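Local coordinates for protein dipeptide Epimerase (Enterococcus faecalis V583, PDB 3JVA) that belongs to the enolase superfamily, pairing an N-terminal alpha/beta capping domain with a magnesium-binding barrel domain, at residues Met1-Val6 against Ile73-Phe79; Glu40-Tyr45 against Asp108-Lys113. All coordinates share one frame. Residue numbers count along the deposited sequence, not the author numbering.

Interaction 1: residues Met1-Val6 against Ile73-Phe79; sequences MKIKQV and IIGLNPF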
ATOM      1  N   MET B   1      49.130   9.780 -14.230  1.00 31.02           N
ATOM      2  CA  MET B   1      48.842  11.224 -14.461  1.00 29.61           C
ATOM      3  C   MET B   1      48.440  11.844 -13.128  1.00 28.32           C
ATOM      4  O   MET B   1      47.746  11.217 -12.326  1.00 27.58           O
ATOM      5  CB  MET B   1      47.720  11.371 -15.499  1.00 30.96           C
ATOM      6  CG  MET B   1      47.414  12.807 -15.920  1.00 31.27           C
ATOM      7  SD  MET B   1      46.381  12.873 -17.423  1.00 32.80           S
ATOM      8  CE  MET B   1      45.060  11.822 -16.912  1.00 29.01           C
ATOM      9  N   LYS B   2      48.891  13.070 -12.887  1.00 27.08           N
ATOM     10  CA  LYS B   2      48.597  13.748 -11.632  1.00 27.15           C
ATOM     11  C   LYS B   2      48.328  15.232 -11.824  1.00 25.84           C
ATOM     12  O   LYS B   2      49.024  15.904 -12.582  1.00 24.84           O
ATOM     13  CB  LYS B   2      49.769  13.554 -10.663  1.00 29.94           C
ATOM     14  CG  LYS B   2      49.665  14.345  -9.369  1.00 34.66           C
ATOM     15  CD  LYS B   2      50.890  14.138  -8.475  1.00 39.04           C
ATOM     16  CE  LYS B   2      50.869  12.788  -7.770  1.00 42.42           C
ATOM     17  NZ  LYS B   2      50.872  11.644  -8.720  1.00 45.69           N
ATOM     18  N   ILE B   3      47.314  15.737 -11.126  1.00 24.18           N
ATOM     19  CA  ILE B   3      46.952  17.146 -11.208  1.00 23.24           C
ATOM     20  C   ILE B   3      48.013  18.017 -10.541  1.00 23.17           C
ATOM     21  O   ILE B   3      48.360  17.812  -9.381  1.00 24.60           O
ATOM     22  CB  ILE B   3      45.586  17.409 -10.528  1.00 22.78           C
ATOM     23  CG1 ILE B   3      44.475  16.706 -11.316  1.00 22.43           C
ATOM     24  CG2 ILE B   3      45.323  18.916 -10.430  1.00 22.35           C
ATOM     25  CD1 ILE B   3      43.097  16.832 -10.682  1.00 23.08           C
ATOM     26  N   LYS B   4      48.537  18.982 -11.286  1.00 23.58           N
ATOM     27  CA  LYS B   4      49.553  19.878 -10.745  1.00 24.95           C
ATOM     28  C   LYS B   4      48.918  21.149 -10.203  1.00 25.62           C
ATOM     29  O   LYS B   4      49.257  21.618  -9.117  1.00 24.49           O
ATOM     30  CB  LYS B   4      50.571  20.252 -11.826  1.00 27.38           C
ATOM     31  CG  LYS B   4      51.626  21.237 -11.341  1.00 30.80           C
ATOM     32  CD  LYS B   4      52.626  21.586 -12.427  1.00 35.91           C
ATOM     33  CE  LYS B   4      53.670  22.563 -11.898  1.00 37.29           C
ATOM     34  NZ  LYS B   4      54.699  22.889 -12.923  1.00 40.66           N
ATOM     35  N   GLN B   5      47.984  21.706 -10.961  1.00 25.73           N
ATOM     36  CA  GLN B   5      47.332  22.932 -10.538  1.00 26.58           C
ATOM     37  C   GLN B   5      45.979  23.068 -11.210  1.00 25.64           C
ATOM     38  O   GLN B   5      45.731  22.483 -12.265  1.00 24.83           O
ATOM     39  CB  GLN B   5      48.217  24.135 -10.887  1.00 29.62           C
ATOM     40  CG  GLN B   5      47.720  25.476 -10.357  1.00 33.53           C
ATOM     41  CD  GLN B   5      47.510  25.469  -8.853  1.00 35.44           C
ATOM     42  OE1 GLN B   5      46.442  25.103  -8.367  1.00 35.34           O
ATOM     43  NE2 GLN B   5      48.539  25.858  -8.109  1.00 37.40           N
ATOM     44  N   VAL B   6      45.105  23.835 -10.575  1.00 24.26           N
ATOM     45  CA  VAL B   6      43.766  24.085 -11.086  1.00 24.23           C
ATOM     46  C   VAL B   6      43.611  25.596 -11.212  1.00 24.94           C
ATOM     47  O   VAL B   6      43.695  26.317 -10.223  1.00 25.95           O
ATOM     48  CB  VAL B   6      42.690  23.541 -10.115  1.00 24.38           C
ATOM     49  CG1 VAL B   6      41.298  23.905 -10.622  1.00 23.72           C
ATOM     50  CG2 VAL B   6      42.831  22.026  -9.976  1.00 24.32           C
ATOM     51  N   ILE B  73      42.223  18.844  -4.799  1.00 22.37           N
ATOM     52  CA  ILE B  73      42.486  17.729  -5.702  1.00 22.33           C
ATOM     53  C   ILE B  73      43.899  17.700  -6.291  1.00 23.53           C
ATOM     54  O   ILE B  73      44.224  16.811  -7.073  1.00 23.63           O
ATOM     55  CB  ILE B  73      41.451  17.666  -6.864  1.00 23.27           C
ATOM     56  CG1 ILE B  73      41.547  18.914  -7.739  1.00 24.08           C
ATOM     57  CG2 ILE B  73      40.044  17.519  -6.293  1.00 23.08           C
ATOM     58  CD1 ILE B  73      40.578  18.889  -8.929  1.00 24.70           C
ATOM     59  N   ILE B  74      44.744  18.656  -5.919  1.00 24.57           N
ATOM     60  CA  ILE B  74      46.110  18.646  -6.437  1.00 25.10           C
ATOM     61  C   ILE B  74      46.747  17.323  -6.020  1.00 25.24           C
ATOM     62  O   ILE B  74      46.583  16.876  -4.882  1.00 25.34           O
ATOM     63  CB  ILE B  74      46.946  19.824  -5.877  1.00 26.48           C
ATOM     64  CG1 ILE B  74      46.401  21.147  -6.424  1.00 28.52           C
ATOM     65  CG2 ILE B  74      48.416  19.656  -6.266  1.00 25.91           C
ATOM     66  CD1 ILE B  74      47.087  22.371  -5.882  1.00 32.99           C
ATOM     67  N   GLY B  75      47.446  16.679  -6.949  1.00 24.23           N
ATOM     68  CA  GLY B  75      48.081  15.413  -6.627  1.00 24.96           C
ATOM     69  C   GLY B  75      47.257  14.183  -6.974  1.00 25.40           C
ATOM     70  O   GLY B  75      47.779  13.068  -6.970  1.00 26.77           O
ATOM     71  N   LEU B  76      45.972  14.371  -7.263  1.00 23.31           N
ATOM     72  CA  LEU B  76      45.105  13.250  -7.624  1.00 23.20           C
ATOM     73  C   LEU B  76      45.197  12.966  -9.119  1.00 22.28           C
ATOM     74  O   LEU B  76      45.597  13.827  -9.902  1.00 22.40           O
ATOM     75  CB  LEU B  76      43.646  13.557  -7.263  1.00 24.03           C
ATOM     76  CG  LEU B  76      43.329  13.812  -5.787  1.00 25.96           C
ATOM     77  CD1 LEU B  76      41.839  14.092  -5.623  1.00 24.74           C
ATOM     78  CD2 LEU B  76      43.732  12.609  -4.960  1.00 27.07           C
ATOM     79  N   ASN B  77      44.835  11.746  -9.499  1.00 21.55           N
ATOM     80  CA  ASN B  77      44.845  11.327 -10.900  1.00 21.47           C
ATOM     81  C   ASN B  77      43.479  11.695 -11.472  1.00 21.28           C
ATOM     82  O   ASN B  77      42.457  11.364 -10.879  1.00 21.73           O
ATOM     83  CB  ASN B  77      45.026   9.812 -10.990  1.00 23.25           C
ATOM     84  CG  ASN B  77      45.267   9.337 -12.405  1.00 24.81           C
ATOM     85  OD1 ASN B  77      44.682   9.857 -13.357  1.00 24.90           O
ATOM     86  ND2 ASN B  77      46.122   8.328 -12.551  1.00 26.57           N
ATOM     87  N   PRO B  78      43.440  12.389 -12.622  1.00 22.25           N
ATOM     88  CA  PRO B  78      42.148  12.762 -13.216  1.00 22.34           C
ATOM     89  C   PRO B  78      41.232  11.559 -13.468  1.00 22.78           C
ATOM     90  O   PRO B  78      40.010  11.691 -13.464  1.00 23.25           O
ATOM     91  CB  PRO B  78      42.560  13.466 -14.508  1.00 22.07           C
ATOM     92  CG  PRO B  78      43.837  14.148 -14.106  1.00 23.89           C
ATOM     93  CD  PRO B  78      44.550  13.047 -13.337  1.00 22.55           C
ATOM     94  N   PHE B  79      41.822  10.390 -13.699  1.00 22.12           N
ATOM     95  CA  PHE B  79      41.044   9.175 -13.938  1.00 20.81           C
ATOM     96  C   PHE B  79      40.332   8.704 -12.678  1.00 20.29           C
ATOM     97  O   PHE B  79      39.354   7.953 -12.744  1.00 21.08           O
ATOM     98  CB  PHE B  79      41.952   8.064 -14.465  1.00 22.44           C
ATOM     99  CG  PHE B  79      42.194   8.146 -15.939  1.00 22.61           C
ATOM    100  CD1 PHE B  79      41.213   7.735 -16.837  1.00 23.74           C
ATOM    101  CD2 PHE B  79      43.374   8.689 -16.432  1.00 25.64           C
ATOM    102  CE1 PHE B  79      41.405   7.866 -18.213  1.00 24.79           C
ATOM    103  CE2 PHE B  79      43.572   8.824 -17.805  1.00 27.36           C
ATOM    104  CZ  PHE B  79      42.582   8.412 -18.693  1.00 24.32           C
TER
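Backbone pairing joins the start of the first strand, M1-V6, to the I73-F79 connection between helices 59-73 and 81-91 in the N-terminal domain. Two hydrogen bonds hold it: I3 N gives to L76 O (2.8 Å), and G75 N gives to I3 O (2.8 Å). I73-L76 forms a type II turn, closed by L76 N to I73 O (3.0 Å); G75, with phi 94°, takes the turn position where a CB would jam against the preceding carbonyl. The side chain of I3 packs its CD1 on I73 CD1 (3.7 Å) and its CG1 on P78 CG (3.8 Å). M1 CE reaches P78 CD (3.8 Å) and F79 CE2 (3.5 Å). An Asx turn, with N77 OD1 accepting from F79 N (2.9 Å), shapes the exit toward helix 81-91. On the strand, K4 and Q5 both face E37, a classic beta bulge. The contact thus hydrogen-bonds an interhelical turn along the start of strand 3-21, on the side away from strand 29-38, in the enolase-type N-terminal capping domain.

Interaction 2: residues Glu40-Tyr45 against Asp108-Lys113; sequences EGLVGY and DLMGQK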
ATOM      1  N   GLU B  40      52.498  16.398 -16.194  1.00 29.60           N
ATOM      2  CA  GLU B  40      53.084  16.121 -17.503  1.00 31.51           C
ATOM      3  C   GLU B  40      52.835  17.202 -18.550  1.00 30.85           C
ATOM      4  O   GLU B  40      53.429  17.179 -19.628  1.00 32.43           O
ATOM      5  CB  GLU B  40      52.596  14.761 -18.022  1.00 32.14           C
ATOM      6  CG  GLU B  40      51.082  14.604 -18.079  1.00 34.98           C
ATOM      7  CD  GLU B  40      50.656  13.165 -18.331  1.00 37.13           C
ATOM      8  OE1 GLU B  40      50.825  12.671 -19.467  1.00 35.10           O
ATOM      9  OE2 GLU B  40      50.161  12.524 -17.380  1.00 38.98           O
ATOM     10  N   GLY B  41      51.954  18.148 -18.244  1.00 30.18           N
ATOM     11  CA  GLY B  41      51.694  19.217 -19.191  1.00 29.02           C
ATOM     12  C   GLY B  41      50.349  19.202 -19.894  1.00 27.79           C
ATOM     13  O   GLY B  41      50.016  20.160 -20.590  1.00 27.57           O
ATOM     14  N   LEU B  42      49.581  18.127 -19.751  1.00 26.53           N
ATOM     15  CA  LEU B  42      48.264  18.074 -20.387  1.00 25.91           C
ATOM     16  C   LEU B  42      47.316  18.983 -19.614  1.00 26.38           C
ATOM     17  O   LEU B  42      47.420  19.104 -18.393  1.00 24.52           O
ATOM     18  CB  LEU B  42      47.710  16.648 -20.387  1.00 27.41           C
ATOM     19  CG  LEU B  42      48.459  15.594 -21.208  1.00 27.89           C
ATOM     20  CD1 LEU B  42      47.770  14.246 -21.052  1.00 27.57           C
ATOM     21  CD2 LEU B  42      48.500  16.013 -22.670  1.00 28.85           C
ATOM     22  N   VAL B  43      46.384  19.611 -20.320  1.00 26.74           N
ATOM     23  CA  VAL B  43      45.436  20.512 -19.676  1.00 27.47           C
ATOM     24  C   VAL B  43      44.007  20.156 -20.066  1.00 27.23           C
ATOM     25  O   VAL B  43      43.733  19.871 -21.231  1.00 30.19           O
ATOM     26  CB  VAL B  43      45.710  21.980 -20.075  1.00 28.53           C
ATOM     27  CG1 VAL B  43      44.668  22.896 -19.447  1.00 29.35           C
ATOM     28  CG2 VAL B  43      47.107  22.388 -19.622  1.00 27.57           C
ATOM     29  N   GLY B  44      43.105  20.175 -19.088  1.00 25.04           N
ATOM     30  CA  GLY B  44      41.713  19.859 -19.354  1.00 23.55           C
ATOM     31  C   GLY B  44      40.849  21.080 -19.106  1.00 23.24           C
ATOM     32  O   GLY B  44      41.131  21.864 -18.201  1.00 22.11           O
ATOM     33  N   TYR B  45      39.796  21.244 -19.903  1.00 20.45           N
ATOM     34  CA  TYR B  45      38.909  22.391 -19.760  1.00 20.61           C
ATOM     35  C   TYR B  45      37.544  22.013 -19.211  1.00 17.81           C
ATOM     36  O   TYR B  45      36.975  20.994 -19.588  1.00 19.89           O
ATOM     37  CB  TYR B  45      38.725  23.080 -21.112  1.00 23.15           C
ATOM     38  CG  TYR B  45      40.005  23.668 -21.657  1.00 25.76           C
ATOM     39  CD1 TYR B  45      40.422  24.945 -21.281  1.00 29.50           C
ATOM     40  CD2 TYR B  45      40.813  22.937 -22.523  1.00 28.08           C
ATOM     41  CE1 TYR B  45      41.621  25.482 -21.760  1.00 30.63           C
ATOM     42  CE2 TYR B  45      42.012  23.461 -23.008  1.00 29.89           C
ATOM     43  CZ  TYR B  45      42.407  24.731 -22.623  1.00 31.85           C
ATOM     44  OH  TYR B  45      43.584  25.251 -23.110  1.00 34.36           O
ATOM     45  N   ASP B 108      37.980  15.675 -19.789  1.00 19.56           N
ATOM     46  CA  ASP B 108      38.718  16.187 -20.948  1.00 19.34           C
ATOM     47  C   ASP B 108      40.139  15.628 -20.852  1.00 20.98           C
ATOM     48  O   ASP B 108      40.700  15.152 -21.844  1.00 20.47           O
ATOM     49  CB  ASP B 108      38.734  17.720 -20.939  1.00 20.09           C
ATOM     50  CG  ASP B 108      39.348  18.313 -22.204  1.00 20.84           C
ATOM     51  OD1 ASP B 108      39.435  17.596 -23.224  1.00 22.81           O
ATOM     52  OD2 ASP B 108      39.729  19.501 -22.181  1.00 21.67           O
ATOM     53  N   LEU B 109      40.702  15.667 -19.643  1.00 20.05           N
ATOM     54  CA  LEU B 109      42.049  15.150 -19.402  1.00 21.01           C
ATOM     55  C   LEU B 109      42.116  13.647 -19.663  1.00 21.48           C
ATOM     56  O   LEU B 109      43.115  13.149 -20.179  1.00 23.21           O
ATOM     57  CB  LEU B 109      42.502  15.457 -17.965  1.00 21.16           C
ATOM     58  CG  LEU B 109      43.022  16.882 -17.712  1.00 20.38           C
ATOM     59  CD1 LEU B 109      43.228  17.112 -16.217  1.00 22.04           C
ATOM     60  CD2 LEU B 109      44.341  17.085 -18.474  1.00 21.15           C
ATOM     61  N   MET B 110      41.065  12.916 -19.297  1.00 22.42           N
ATOM     62  CA  MET B 110      41.044  11.478 -19.545  1.00 21.22           C
ATOM     63  C   MET B 110      41.152  11.220 -21.051  1.00 23.10           C
ATOM     64  O   MET B 110      41.912  10.355 -21.495  1.00 22.29           O
ATOM     65  CB  MET B 110      39.745  10.855 -19.017  1.00 22.58           C
ATOM     66  CG  MET B 110      39.654  10.787 -17.502  1.00 23.59           C
ATOM     67  SD  MET B 110      38.195   9.853 -16.987  1.00 26.40           S
ATOM     68  CE  MET B 110      37.551  10.925 -15.665  1.00 26.75           C
ATOM     69  N   GLY B 111      40.384  11.970 -21.834  1.00 22.77           N
ATOM     70  CA  GLY B 111      40.426  11.795 -23.278  1.00 22.69           C
ATOM     71  C   GLY B 111      41.790  12.150 -23.847  1.00 24.40           C
ATOM     72  O   GLY B 111      42.319  11.450 -24.714  1.00 24.61           O
ATOM     73  N   GLN B 112      42.371  13.234 -23.350  1.00 24.90           N
ATOM     74  CA  GLN B 112      43.675  13.663 -23.829  1.00 26.14           C
ATOM     75  C   GLN B 112      44.760  12.635 -23.523  1.00 26.21           C
ATOM     76  O   GLN B 112      45.598  12.349 -24.375  1.00 27.21           O
ATOM     77  CB  GLN B 112      44.024  15.029 -23.240  1.00 27.97           C
ATOM     78  CG  GLN B 112      43.144  16.133 -23.812  1.00 32.03           C
ATOM     79  CD  GLN B 112      43.533  17.510 -23.338  1.00 35.13           C
ATOM     80  OE1 GLN B 112      44.701  17.892 -23.397  1.00 38.35           O
ATOM     81  NE2 GLN B 112      42.551  18.276 -22.876  1.00 34.98           N
ATOM     82  N   LYS B 113      44.736  12.061 -22.322  1.00 23.65           N
ATOM     83  CA  LYS B 113      45.730  11.056 -21.949  1.00 24.13           C
ATOM     84  C   LYS B 113      45.543   9.758 -22.737  1.00 23.84           C
ATOM     85  O   LYS B 113      46.521   9.128 -23.154  1.00 24.01           O
ATOM     86  CB  LYS B 113      45.655  10.758 -20.449  1.00 25.31           C
ATOM     87  CG  LYS B 113      46.693   9.758 -19.956  1.00 25.64           C
ATOM     88  CD  LYS B 113      48.115  10.274 -20.171  1.00 26.15           C
ATOM     89  CE  LYS B 113      49.146   9.347 -19.531  1.00 28.85           C
ATOM     90  NZ  LYS B 113      50.547   9.798 -19.784  1.00 27.63           N
TER
HETATM   91  O   HOH W   1      46.656  19.501 -23.185  1.00 29.91           O
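A salt bridge near the surface and two side-chain-to-backbone hydrogen bonds further in fasten E40-Y45 to the helical residues D108-K113. K113 NZ meets E40 OE1 at 2.9 Å. Deeper in, D108 OD2 accepts from Y45 N (2.9 Å, nearly straight at 163°), while its OD1 is taken up by the backbone N of L350. One turn along the helix, Q112 NE2 donates to V43 O (2.6 Å) and, weakly, to D108 OD1 (3.2 Å). A water extends this network: it accepts from V43 N (2.9 Å) and donates to Q112 OE1 (2.5 Å), so the Q112 amide serves both the carbonyl and, through the water, the NH of V43. Helix side chains thereby satisfy backbone groups of strand 43-48, an edge strand of its sheet within this chain.

Between these polar points lies L109, whose CD2 packs against L42 CB (3.9 Å) and lies 3.4 Å from G44 N. G44 is what lets the helix come so close: the CA atoms of G44 and L109 are 4.7 Å apart, and a CB on G44 would clash with L109 CG. L42 lies over the next turn, its CD1 3.9 Å from K113 CA. Strand 43-45 and helix segment 108-113 run at 138° to each other, with their axes 7.2 Å apart at closest approach. Helix 96-114 thus packs obliquely on one face of the antiparallel sheet, over edge strand 43-48 and its neighbour 29-38, where L109 touches I36 and T38; P78 of the loop before helix 81-91 meets L109 as well.

In the fold
From the N terminus, strand 3-21 begins in interaction 1, and the chain passes through strands 24-27, 29-38 and 43-48; the start of the last of these belongs to interaction 2. Helix 59-73 then leads back to I73-F79, closing interaction 1 across 66 intervening residues. Helices 81-91 and 96-114 follow, and D108-K113 closes interaction 2 across 62. The two loops therefore cross, and together they tie the antiparallel sheet to the helical part of the N-terminal domain. With centres 10 Å apart, the contacts touch directly: M1 CG lies 3.1 Å from E40 OE2, and P78 CG 3.7 Å from L109 CD1.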